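Local coordinates for protein glycoside Hydrolase (Bacteroides uniformis, PDB 5TA0) that probably hydrolyses agarose, holding agaro-oligosaccharides such as neoagarooctaose in the substrate pocket of its alpha/beta barrel domain, at residues A262-K265 against Q266-I270; E308-S311 against M312-L315; E253-N256 against F257-N261; F223-H226 against S227-A231; P204-I208 against Y209-K213. One frame throughout, in Å; residues are numbered along the deposited sequence. Where two conformers were deposited one is given.

Contact 1: A262-K265 against Q266-I270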
# COMPACT_ATOMS: atom_id res chain seq x y z
N ALA A 262 19.97 -0.03 10.37
CA ALA A 262 20.61 -1.18 9.74
C ALA A 262 20.00 -1.59 8.40
O ALA A 262 20.65 -2.28 7.62
CB ALA A 262 20.56 -2.38 10.68
N ARG A 263 18.75 -1.19 8.15
CA ARG A 263 17.96 -1.72 7.04
C ARG A 263 17.59 -0.61 6.06
O ARG A 263 18.41 -0.30 5.19
CB ARG A 263 16.79 -2.55 7.57
CG ARG A 263 17.25 -3.73 8.40
CD ARG A 263 16.07 -4.57 8.78
NE ARG A 263 16.46 -5.62 9.71
CZ ARG A 263 15.83 -6.78 9.86
NH1 ARG A 263 14.83 -7.13 9.08
NH2 ARG A 263 16.26 -7.64 10.77
N TRP A 264 16.42 0.01 6.19
CA TRP A 264 16.01 1.05 5.22
C TRP A 264 17.01 2.19 5.05
O TRP A 264 17.23 2.66 3.92
CB TRP A 264 14.57 1.55 5.46
CG TRP A 264 13.61 0.77 4.59
CD1 TRP A 264 12.94 -0.36 4.93
CD2 TRP A 264 13.35 1.01 3.22
NE1 TRP A 264 12.21 -0.82 3.85
CE2 TRP A 264 12.46 -0.01 2.78
CE3 TRP A 264 13.74 2.01 2.32
CZ2 TRP A 264 12.04 -0.10 1.46
CZ3 TRP A 264 13.29 1.92 1.01
CH2 TRP A 264 12.44 0.89 0.61
N LYS A 265 17.64 2.65 6.14
CA LYS A 265 18.66 3.68 6.00
C LYS A 265 19.78 3.22 5.05
O LYS A 265 20.19 3.95 4.14
CB LYS A 265 19.23 4.09 7.37
CG LYS A 265 20.23 5.26 7.34
CD LYS A 265 21.66 4.71 7.40
CE LYS A 265 22.76 5.68 7.85
NZ LYS A 265 23.13 6.74 6.90
N GLN A 266 20.29 2.01 5.28
CA GLN A 266 21.34 1.45 4.46
C GLN A 266 20.90 1.16 3.04
O GLN A 266 21.69 1.35 2.11
CB GLN A 266 21.91 0.16 5.08
CG GLN A 266 22.49 0.31 6.48
CD GLN A 266 23.57 1.37 6.59
OE1 GLN A 266 24.39 1.54 5.68
NE2 GLN A 266 23.53 2.12 7.67
N PHE A 267 19.66 0.69 2.86
CA PHE A 267 19.18 0.44 1.51
C PHE A 267 19.13 1.74 0.68
O PHE A 267 19.59 1.78 -0.45
CB PHE A 267 17.82 -0.22 1.53
CG PHE A 267 17.25 -0.50 0.16
CD1 PHE A 267 17.85 -1.39 -0.70
CD2 PHE A 267 16.10 0.14 -0.26
CE1 PHE A 267 17.30 -1.67 -1.95
CE2 PHE A 267 15.57 -0.11 -1.52
CZ PHE A 267 16.16 -1.01 -2.36
N ILE A 268 18.63 2.82 1.30
CA ILE A 268 18.61 4.10 0.63
C ILE A 268 20.05 4.54 0.32
O ILE A 268 20.31 5.00 -0.80
CB ILE A 268 17.82 5.14 1.46
CG1 ILE A 268 16.32 4.75 1.44
CG2 ILE A 268 18.06 6.56 0.98
CD1 ILE A 268 15.46 5.50 2.45
N ASP A 269 20.96 4.39 1.30
CA ASP A 269 22.34 4.83 1.09
C ASP A 269 23.08 4.03 0.01
O ASP A 269 23.88 4.59 -0.72
CB ASP A 269 23.14 4.71 2.38
CG ASP A 269 22.76 5.73 3.43
OD1 ASP A 269 21.98 6.67 3.16
OD2 ASP A 269 23.23 5.58 4.58
N ILE A 270 22.79 2.74 -0.08
CA ILE A 270 23.52 1.84 -0.99
C ILE A 270 22.91 1.77 -2.38
O ILE A 270 23.63 1.91 -3.38
CB ILE A 270 23.59 0.43 -0.38
CG1 ILE A 270 24.49 0.45 0.85
CG2 ILE A 270 24.11 -0.60 -1.38
CD1 ILE A 270 24.27 -0.78 1.73
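F267 N donates to R263 O over 2.8 Å, the bond that opens helix 264-271 with R263 as its N-cap residue. The helix belongs to a beta-alpha-beta crossover of the alpha/beta barrel, joining parallel strands 242-247 and 277-285. I268 N to W264 O and D269 N to K265 O continue the helical pattern. On the buried side, W264 and F267 lie side by side in a T-shaped pair: the F267 edge is turned to the face of the six-membered W264 ring, with planes at 83° and centroids 5.2 Å apart. F267 CD2 makes the closest approach, 3.6 Å from W264 CZ3. W264 NE1 bonds to T247, and Y245 stacks on the indole. On the other side of the helix, K265 NZ meets the syn lone pair of D269 OD2 at 2.6 Å in one of two K265 conformers, a salt bridge that is less certain for that reason. Y310 OH of helix 298-315 bonds to D269 OD1, and in that conformer to K265 NZ. Q266 CG, beside its own backbone N (chi1 -58°), lies 3.4 Å from A262 O, and NE2 bonds to N261 O. In the plane of the indole, I268 CD1 sits at its edge, 3.9 Å from W264 CE3.

Contact 2: E308-S311 against M312-L315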
# COMPACT_ATOMS: atom_id res chain seq x y z
N GLU A 308 10.18 8.79 3.14
CA GLU A 308 10.20 10.03 2.34
C GLU A 308 11.22 11.03 2.86
O GLU A 308 11.98 11.59 2.07
CB GLU A 308 8.83 10.68 2.34
CG GLU A 308 7.77 9.90 1.59
CD GLU A 308 6.37 10.46 1.76
OE1 GLU A 308 5.42 9.78 1.27
OE2 GLU A 308 6.17 11.51 2.42
N GLN A 309 11.24 11.25 4.18
CA GLN A 309 12.14 12.26 4.74
C GLN A 309 13.60 11.89 4.55
O GLN A 309 14.42 12.76 4.20
CB GLN A 309 11.84 12.47 6.22
CG GLN A 309 12.82 13.39 6.97
CD GLN A 309 12.70 14.85 6.57
OE1 GLN A 309 11.81 15.56 7.01
NE2 GLN A 309 13.60 15.28 5.72
N TYR A 310 13.95 10.62 4.79
CA TYR A 310 15.36 10.23 4.61
C TYR A 310 15.74 10.20 3.13
O TYR A 310 16.87 10.58 2.77
CB TYR A 310 15.75 8.96 5.36
CG TYR A 310 17.23 8.74 5.31
CD1 TYR A 310 17.79 7.71 4.57
CD2 TYR A 310 18.09 9.65 5.89
CE1 TYR A 310 19.16 7.55 4.46
CE2 TYR A 310 19.45 9.50 5.82
CZ TYR A 310 19.99 8.46 5.10
OH TYR A 310 21.35 8.32 5.00
N SER A 311 14.81 9.81 2.25
CA SER A 311 15.06 9.93 0.83
C SER A 311 15.36 11.38 0.43
O SER A 311 16.29 11.63 -0.33
CB SER A 311 13.88 9.38 0.03
OG SER A 311 13.66 8.01 0.30
N MET A 312 14.60 12.31 0.98
CA MET A 312 14.92 13.73 0.71
C MET A 312 16.31 14.10 1.19
O MET A 312 17.08 14.70 0.46
CB MET A 312 13.88 14.64 1.37
CG MET A 312 12.57 14.67 0.60
SD MET A 312 12.63 15.47 -1.02
CE MET A 312 12.95 17.15 -0.51
N ILE A 313 16.66 13.72 2.41
CA ILE A 313 17.98 14.09 2.96
C ILE A 313 19.12 13.49 2.13
O ILE A 313 20.05 14.19 1.73
CB ILE A 313 18.09 13.67 4.44
CG1 ILE A 313 17.19 14.55 5.32
CG2 ILE A 313 19.55 13.69 4.94
CD1 ILE A 313 16.90 13.99 6.67
N LYS A 314 19.05 12.19 1.85
CA LYS A 314 20.15 11.49 1.21
C LYS A 314 20.12 11.58 -0.30
O LYS A 314 21.18 11.80 -0.92
CB LYS A 314 20.14 10.02 1.65
CG LYS A 314 21.21 9.14 1.03
CD LYS A 314 22.63 9.59 1.35
CE LYS A 314 23.62 8.64 0.70
NZ LYS A 314 25.03 9.05 0.97
N LEU A 315 18.96 11.31 -0.91
CA LEU A 315 18.85 11.29 -2.37
C LEU A 315 18.44 12.64 -2.96
O LEU A 315 18.56 12.85 -4.16
CB LEU A 315 17.84 10.24 -2.84
CG LEU A 315 18.07 8.83 -2.27
CD1 LEU A 315 16.94 7.91 -2.74
CD2 LEU A 315 19.43 8.30 -2.71
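K314 CB lies over one face of the Y310 ring in a CH-pi contact, 4.1 Å from the ring centroid and 25° off the normal. The two side chains run side by side, and the methylene is offset toward the rim, with CZ its nearest ring atom at 3.8 Å. One residue earlier, I313 presents CG1 and CD1 to the amide nitrogen of Q309, CD1 standing 3.7 Å from NE2. Q309 turns its amide there by a bend at chi2 (70°). Beneath these side chains the backbone of helix 298-315 is bonded in the alpha pattern: M312 N to E308 O, I313 N to Q309 O, K314 N to Y310 O at 2.9 Å, and L315 N to S311 O with a more bent N-H (137°). This helix links strands 277-285 and 321-326 of the parallel barrel sheet. The Y310 ring also meets the ring of Y535 in strand 523-538. Toward the C-terminal beta region, Q309 NE2 bonds to A532 O of the same strand. From the same turn E308 forms salt bridges with both R360 and K529, and Y531 bonds to its OE2. S311 OG turns back to the backbone, bonding to I307 O.

Contact 3: E253-N256 against F257-N261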
# COMPACT_ATOMS: atom_id res chain seq x y z
N GLU A 253 11.22 1.40 14.33
CA GLU A 253 11.52 1.82 15.70
C GLU A 253 12.22 0.73 16.48
O GLU A 253 12.77 0.99 17.56
CB GLU A 253 10.26 2.27 16.42
CG GLU A 253 9.39 1.19 17.04
CD GLU A 253 8.58 0.37 16.05
OE1 GLU A 253 8.67 0.56 14.82
OE2 GLU A 253 7.79 -0.47 16.51
N LEU A 254 12.19 -0.49 16.01
CA LEU A 254 12.73 -1.62 16.82
C LEU A 254 14.21 -1.43 17.10
O LEU A 254 14.95 -0.79 16.35
CB LEU A 254 12.47 -2.96 16.14
CG LEU A 254 11.00 -3.34 15.98
CD1 LEU A 254 10.90 -4.72 15.36
CD2 LEU A 254 10.19 -3.26 17.25
N GLN A 255 14.63 -1.99 18.23
CA GLN A 255 15.98 -1.80 18.78
C GLN A 255 16.39 -0.32 18.86
O GLN A 255 17.49 0.07 18.46
CB GLN A 255 16.99 -2.63 18.00
CG GLN A 255 16.79 -4.14 18.17
CD GLN A 255 15.71 -4.73 17.29
OE1 GLN A 255 15.70 -4.49 16.06
NE2 GLN A 255 14.82 -5.50 17.87
N ASN A 256 15.47 0.51 19.35
CA ASN A 256 15.73 1.95 19.51
C ASN A 256 16.16 2.64 18.21
O ASN A 256 17.07 3.46 18.17
CB ASN A 256 16.80 2.19 20.59
CG ASN A 256 16.76 3.59 21.15
OD1 ASN A 256 15.69 4.22 21.24
ND2 ASN A 256 17.92 4.10 21.54
N PHE A 257 15.46 2.27 17.14
CA PHE A 257 15.76 2.67 15.75
C PHE A 257 17.00 2.09 15.13
O PHE A 257 17.36 2.45 14.00
CB PHE A 257 15.67 4.20 15.52
CG PHE A 257 14.27 4.73 15.56
CD1 PHE A 257 13.67 5.08 16.78
CD2 PHE A 257 13.51 4.83 14.41
CE1 PHE A 257 12.37 5.55 16.82
CE2 PHE A 257 12.20 5.28 14.46
CZ PHE A 257 11.63 5.65 15.65
N GLY A 258 17.63 1.13 15.81
CA GLY A 258 18.67 0.35 15.20
C GLY A 258 18.18 -0.41 13.97
O GLY A 258 18.94 -0.66 13.06
N ARG A 259 16.91 -0.79 13.96
CA ARG A 259 16.37 -1.52 12.78
C ARG A 259 16.29 -0.61 11.55
O ARG A 259 16.70 -1.02 10.46
CB ARG A 259 15.05 -2.18 13.07
CG ARG A 259 14.53 -3.04 11.92
CD ARG A 259 13.54 -4.06 12.38
NE ARG A 259 12.81 -4.71 11.28
CZ ARG A 259 12.45 -5.99 11.26
NH1 ARG A 259 11.71 -6.46 10.25
NH2 ARG A 259 12.85 -6.84 12.19
N TRP A 260 15.79 0.60 11.75
CA TRP A 260 15.86 1.63 10.72
C TRP A 260 17.30 1.82 10.23
O TRP A 260 17.60 1.80 9.02
CB TRP A 260 15.31 2.96 11.22
CG TRP A 260 15.71 4.09 10.32
CD1 TRP A 260 16.74 4.97 10.53
CD2 TRP A 260 15.16 4.42 9.03
NE1 TRP A 260 16.86 5.83 9.47
CE2 TRP A 260 15.91 5.50 8.53
CE3 TRP A 260 14.11 3.90 8.25
CZ2 TRP A 260 15.64 6.10 7.30
CZ3 TRP A 260 13.83 4.51 7.03
CH2 TRP A 260 14.59 5.59 6.57
N ASN A 261 18.22 2.03 11.18
CA ASN A 261 19.60 2.33 10.82
C ASN A 261 20.32 1.22 10.07
O ASN A 261 21.13 1.52 9.21
CB ASN A 261 20.40 2.71 12.07
CG ASN A 261 20.08 4.09 12.58
OD1 ASN A 261 19.75 5.00 11.82
ND2 ASN A 261 20.21 4.25 13.88
O HOH W 1 14.79 -6.55 14.38
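R259 packs along L254 and Q255; its CG is anti to the backbone N (chi1 -175°) and the chain runs on extended to NE. Its CB comes 3.6 Å from L254 O and also nears Q255 OE1. Further out, CD runs beside L254 CD1 at 4.0 Å. At the tip, NH2 donates in the guanidinium plane to a water 2.9 Å away, and that water donates in turn to Q255 OE1 at 2.8 Å, bridging the two side chains; NH1 bonds to F249 O. The chain from Q255 to G258 forms a type I' beta turn, closed by G258 N to Q255 O, and F257, third residue of the turn, is also the N-cap of helix 258-262. R259 N bonds to L254 O and F257 N to E253 O, the latter from above the carbonyl plane. The F257 ring lies flat against the backbone of E253 in a CH-pi contact, with E253 CA 3.6 Å from its centroid, almost on the normal, and CB over CZ. F603 meets the ring edge-to-face, and M306 of helix 298-315 touches it. An alanine in place of F257 would remove the ring and is likely to open a gap between E253, M306 and F603.

Contact 4: F223-H226 against S227-A231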
# COMPACT_ATOMS: atom_id res chain seq x y z
N PHE A 223 21.31 -5.47 -0.11
CA PHE A 223 21.10 -4.15 -0.72
C PHE A 223 21.98 -3.93 -1.95
O PHE A 223 21.50 -3.42 -2.98
CB PHE A 223 21.25 -3.06 0.36
CG PHE A 223 20.32 -3.22 1.51
CD1 PHE A 223 19.07 -3.85 1.38
CD2 PHE A 223 20.67 -2.75 2.77
CE1 PHE A 223 18.22 -3.97 2.44
CE2 PHE A 223 19.81 -2.87 3.85
CZ PHE A 223 18.58 -3.49 3.68
N GLU A 224 23.26 -4.32 -1.86
CA GLU A 224 24.18 -4.26 -3.01
C GLU A 224 23.60 -5.07 -4.17
O GLU A 224 23.60 -4.61 -5.31
CB GLU A 224 25.61 -4.80 -2.69
CG GLU A 224 26.54 -3.85 -1.92
CD GLU A 224 27.96 -4.38 -1.63
OE1 GLU A 224 28.45 -5.27 -2.37
OE2 GLU A 224 28.52 -3.92 -0.63
N PHE A 225 23.10 -6.28 -3.86
CA PHE A 225 22.47 -7.16 -4.85
C PHE A 225 21.40 -6.43 -5.66
O PHE A 225 21.30 -6.63 -6.86
CB PHE A 225 21.93 -8.37 -4.09
CG PHE A 225 21.07 -9.34 -4.87
CD1 PHE A 225 21.65 -10.39 -5.55
CD2 PHE A 225 19.69 -9.29 -4.79
CE1 PHE A 225 20.87 -11.33 -6.20
CE2 PHE A 225 18.92 -10.24 -5.42
CZ PHE A 225 19.51 -11.26 -6.12
N HIS A 226 20.63 -5.56 -5.02
CA HIS A 226 19.61 -4.82 -5.74
C HIS A 226 20.18 -3.94 -6.86
O HIS A 226 19.62 -3.88 -7.94
CB HIS A 226 18.75 -3.97 -4.80
CG HIS A 226 17.67 -4.74 -4.11
ND1 HIS A 226 17.90 -5.67 -3.12
CD2 HIS A 226 16.33 -4.72 -4.28
CE1 HIS A 226 16.76 -6.20 -2.74
NE2 HIS A 226 15.78 -5.63 -3.41
N SER A 227 21.28 -3.25 -6.61
CA SER A 227 21.91 -2.43 -7.67
C SER A 227 22.36 -3.31 -8.83
O SER A 227 22.16 -2.97 -9.98
CB SER A 227 23.10 -1.67 -7.12
OG SER A 227 22.68 -0.70 -6.16
N THR A 228 22.94 -4.46 -8.50
CA THR A 228 23.40 -5.37 -9.55
C THR A 228 22.24 -5.93 -10.36
O THR A 228 22.31 -6.00 -11.59
CB THR A 228 24.27 -6.45 -8.92
OG1 THR A 228 25.43 -5.80 -8.34
CG2 THR A 228 24.72 -7.50 -9.96
N ILE A 229 21.15 -6.31 -9.70
CA ILE A 229 19.98 -6.80 -10.43
C ILE A 229 19.41 -5.71 -11.35
O ILE A 229 19.12 -5.97 -12.52
CB ILE A 229 18.87 -7.35 -9.50
CG1 ILE A 229 19.39 -8.53 -8.66
CG2 ILE A 229 17.65 -7.78 -10.31
CD1 ILE A 229 19.97 -9.71 -9.41
N ALA A 230 19.28 -4.49 -10.84
CA ALA A 230 18.75 -3.41 -11.64
C ALA A 230 19.60 -3.21 -12.90
O ALA A 230 19.06 -3.05 -14.02
CB ALA A 230 18.66 -2.13 -10.83
N ALA A 231 20.91 -3.21 -12.73
CA ALA A 231 21.81 -2.99 -13.88
C ALA A 231 21.67 -4.10 -14.92
O ALA A 231 21.66 -3.84 -16.13
CB ALA A 231 23.23 -2.85 -13.42
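The F225 ring carries I229 on one face: CG1 stands over its centre, 3.7 Å from the centroid and 14° off the normal, in a CH-pi contact. I229 CD1 continues across the same face and reaches 3.7 Å from F225 CZ. Y146 forms an edge-to-face pair with F225, and P147 and V200 also touch it. The two flat groups on the other sides of the helix look elsewhere: H226 meets F267 edge-to-face, and F223 meets the rings of Y245 and F267. I229 takes its place over F225 through two bends, with CG1 beside its backbone N (chi1 -60°) and CD1 folded round at chi2 (-57°), while F225 CG, anti to its own backbone N, brings the ring alongside I229. The fold draws I229 CG1 to within 3.2 Å of F225 O, a tight fit. The same carbonyl accepts I229 N at 2.9 Å, beside T228 N to E224 O and A230 N to H226 O, all in the i to i+4 pattern of helix 219-236. This helix is the crossover between strands 197-199 and 242-247 of the parallel barrel sheet; A230 packs on V242 and I229 on S172 and Y176 of helix 170-183. H226 ND1 turns back to L222 O of its own helix, and S227 OG reaches across to D274 OD2. Since L222 O can only accept, H226 ND1 must carry a hydrogen, which fixes the turn of an imidazole otherwise walled in by aromatic and aliphatic groups.

Contact 5: P204-I208 against Y209-K213. With AAL (3,6-anhydro-alpha-L-galactopyranose), chain C; GAL (beta-D-galactopyranose), chain B.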
# COMPACT_ATOMS: atom_id res chain seq x y z
N PRO A 204 12.99 -10.30 1.26
CA PRO A 204 14.27 -10.97 1.39
C PRO A 204 14.84 -11.07 2.79
O PRO A 204 15.48 -12.08 3.10
CB PRO A 204 15.19 -10.18 0.47
CG PRO A 204 14.60 -8.79 0.46
CD PRO A 204 13.10 -9.06 0.48
N LEU A 205 14.67 -10.04 3.61
CA LEU A 205 15.19 -10.07 4.98
C LEU A 205 14.42 -10.99 5.88
O LEU A 205 14.99 -11.49 6.85
CB LEU A 205 15.35 -8.67 5.58
CG LEU A 205 16.41 -7.82 4.85
CD1 LEU A 205 16.55 -6.48 5.56
CD2 LEU A 205 17.77 -8.50 4.74
N TRP A 206 13.17 -11.29 5.55
CA TRP A 206 12.47 -12.37 6.23
C TRP A 206 13.27 -13.67 6.10
O TRP A 206 13.57 -14.33 7.10
CB TRP A 206 11.04 -12.54 5.71
CG TRP A 206 10.35 -13.70 6.34
CD1 TRP A 206 10.07 -14.89 5.76
CD2 TRP A 206 9.90 -13.81 7.70
NE1 TRP A 206 9.47 -15.74 6.66
CE2 TRP A 206 9.37 -15.11 7.86
CE3 TRP A 206 9.94 -12.95 8.80
CZ2 TRP A 206 8.85 -15.55 9.10
CZ3 TRP A 206 9.40 -13.40 10.03
CH2 TRP A 206 8.87 -14.68 10.15
N ASP A 207 13.64 -14.04 4.87
CA ASP A 207 14.42 -15.28 4.69
C ASP A 207 15.86 -15.17 5.18
O ASP A 207 16.40 -16.14 5.73
CB ASP A 207 14.40 -15.72 3.22
CG ASP A 207 13.22 -16.58 2.89
OD1 ASP A 207 13.37 -17.81 2.88
OD2 ASP A 207 12.15 -16.07 2.60
N ILE A 208 16.51 -14.04 4.97
CA ILE A 208 17.93 -13.88 5.31
C ILE A 208 18.15 -13.78 6.82
O ILE A 208 19.15 -14.32 7.32
CB ILE A 208 18.54 -12.64 4.59
CG1 ILE A 208 18.73 -12.98 3.13
CG2 ILE A 208 19.83 -12.13 5.23
CD1 ILE A 208 18.98 -11.78 2.25
N TYR A 209 17.27 -13.08 7.52
CA TYR A 209 17.55 -12.65 8.89
C TYR A 209 16.52 -13.01 9.93
O TYR A 209 16.90 -13.36 11.04
CB TYR A 209 17.78 -11.13 8.95
CG TYR A 209 18.81 -10.81 9.97
CD1 TYR A 209 18.46 -10.60 11.31
CD2 TYR A 209 20.15 -10.83 9.62
CE1 TYR A 209 19.45 -10.36 12.27
CE2 TYR A 209 21.13 -10.59 10.55
CZ TYR A 209 20.79 -10.37 11.85
OH TYR A 209 21.81 -10.13 12.73
N ASP A 210 15.23 -12.88 9.61
CA ASP A 210 14.19 -12.86 10.66
C ASP A 210 13.41 -14.13 10.86
O ASP A 210 12.90 -14.33 11.97
CB ASP A 210 13.22 -11.70 10.39
CG ASP A 210 13.93 -10.38 10.34
OD1 ASP A 210 14.85 -10.15 11.14
OD2 ASP A 210 13.56 -9.53 9.50
N LYS A 211 13.25 -14.96 9.85
CA LYS A 211 12.44 -16.18 10.01
C LYS A 211 13.13 -17.14 10.98
O LYS A 211 14.33 -17.05 11.21
CB LYS A 211 12.20 -16.88 8.67
CG LYS A 211 13.42 -17.54 8.04
CD LYS A 211 13.03 -18.31 6.80
CE LYS A 211 14.25 -19.00 6.23
NZ LYS A 211 13.93 -19.74 4.99
N PRO A 212 12.36 -18.11 11.50
CA PRO A 212 12.99 -19.14 12.32
C PRO A 212 14.11 -19.84 11.54
O PRO A 212 13.94 -20.15 10.38
CB PRO A 212 11.82 -20.10 12.59
CG PRO A 212 10.63 -19.21 12.61
CD PRO A 212 10.90 -18.26 11.47
N LYS A 213 15.25 -20.03 12.20
CA LYS A 213 16.41 -20.71 11.59
C LYS A 213 17.01 -19.96 10.37
O LYS A 213 17.70 -20.54 9.55
CB LYS A 213 16.08 -22.15 11.19
CG LYS A 213 15.34 -22.97 12.26
CD LYS A 213 16.27 -23.81 13.12
CE LYS A 213 16.62 -25.14 12.45
NZ LYS A 213 17.54 -25.95 13.30
C1 AAL C . 5.09 -14.94 8.14
C2 AAL C . 4.66 -16.08 7.21
C3 AAL C . 5.07 -15.71 5.81
C4 AAL C . 4.42 -14.43 5.36
C5 AAL C . 5.23 -13.47 6.19
C6 AAL C . 6.63 -13.96 5.94
O2 AAL C . 3.24 -16.27 7.26
O3 AAL C . 6.48 -15.39 5.81
O4 AAL C . 4.72 -14.23 4.00
O5 AAL C . 4.84 -13.65 7.55
C1 GAL B . 4.97 -15.12 13.04
C2 GAL B . 4.39 -15.50 11.69
C3 GAL B . 5.11 -14.79 10.55
C4 GAL B . 5.21 -13.30 10.82
C5 GAL B . 5.84 -13.07 12.19
C6 GAL B . 6.03 -11.59 12.49
O1 GAL B . 4.22 -15.68 14.13
O2 GAL B . 4.51 -16.90 11.47
O3 GAL B . 4.37 -15.10 9.37
O4 GAL B . 3.92 -12.68 10.80
O5 GAL B . 4.99 -13.69 13.17
O6 GAL B . 6.65 -11.43 13.76
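The glycan pocket has W206 as one wall, with sugar on one face of its indole and K211 on the other. C6 of the 3,6-anhydrogalactose lies 3.4 Å above the ring plane, offset toward the rim, and its O3 is 3.1 Å from W206 NE1. The neighbouring galactose, hydrogen-bonded to Q329 and H331, brings C3 to 3.8 Å from W206 CH2. Behind the ring, K211 CB packs in a CH-pi contact, 3.4 Å from W206 CE2, and D210 C follows it near the rim. This backing comes from the end of helix 204-210, where a pi-type turn lets K211 N reach W206 O at 2.8 Å and L205 O accept both Y209 N and D210 N. K211 CG is wedged between its backbone N and carbonyl carbon (chi1 70°), and the chain then extends to D207, whose OD1 NZ meets from above the carboxylate plane at 2.9 Å. D210 is turned to R263. An alanine for W206 would probably leave the anhydrosugar without its flat platform and K211 CB without its ring. The ring, with a salt bridge holding the lysine behind it, thus offers the sugar a largely apolar surface, with one N-H near the anhydro-bridge oxygen O3.

How the contacts relate
Along the chain the order is contact 5, 4, 3, 1, 2, all within the alpha/beta barrel domain. Contacts 4, 1 and 2 lie on three successive crossover helices, 219-236, 264-271 and 298-315, around the parallel sheet, contact 1 touching both neighbours while contacts 2 and 4 stay about 10 Å apart at their nearest atoms. Contacts 5 and 3 sit in the segments following strands 197-199 and 242-247, their centres about 17 Å apart. R263 of contact 1 forms a salt bridge to D210 of contact 5, tying the helix to the glycan-binding turn. Contact 1 is therefore the hub, touching each of the others, between sugar pocket and C-terminal beta region.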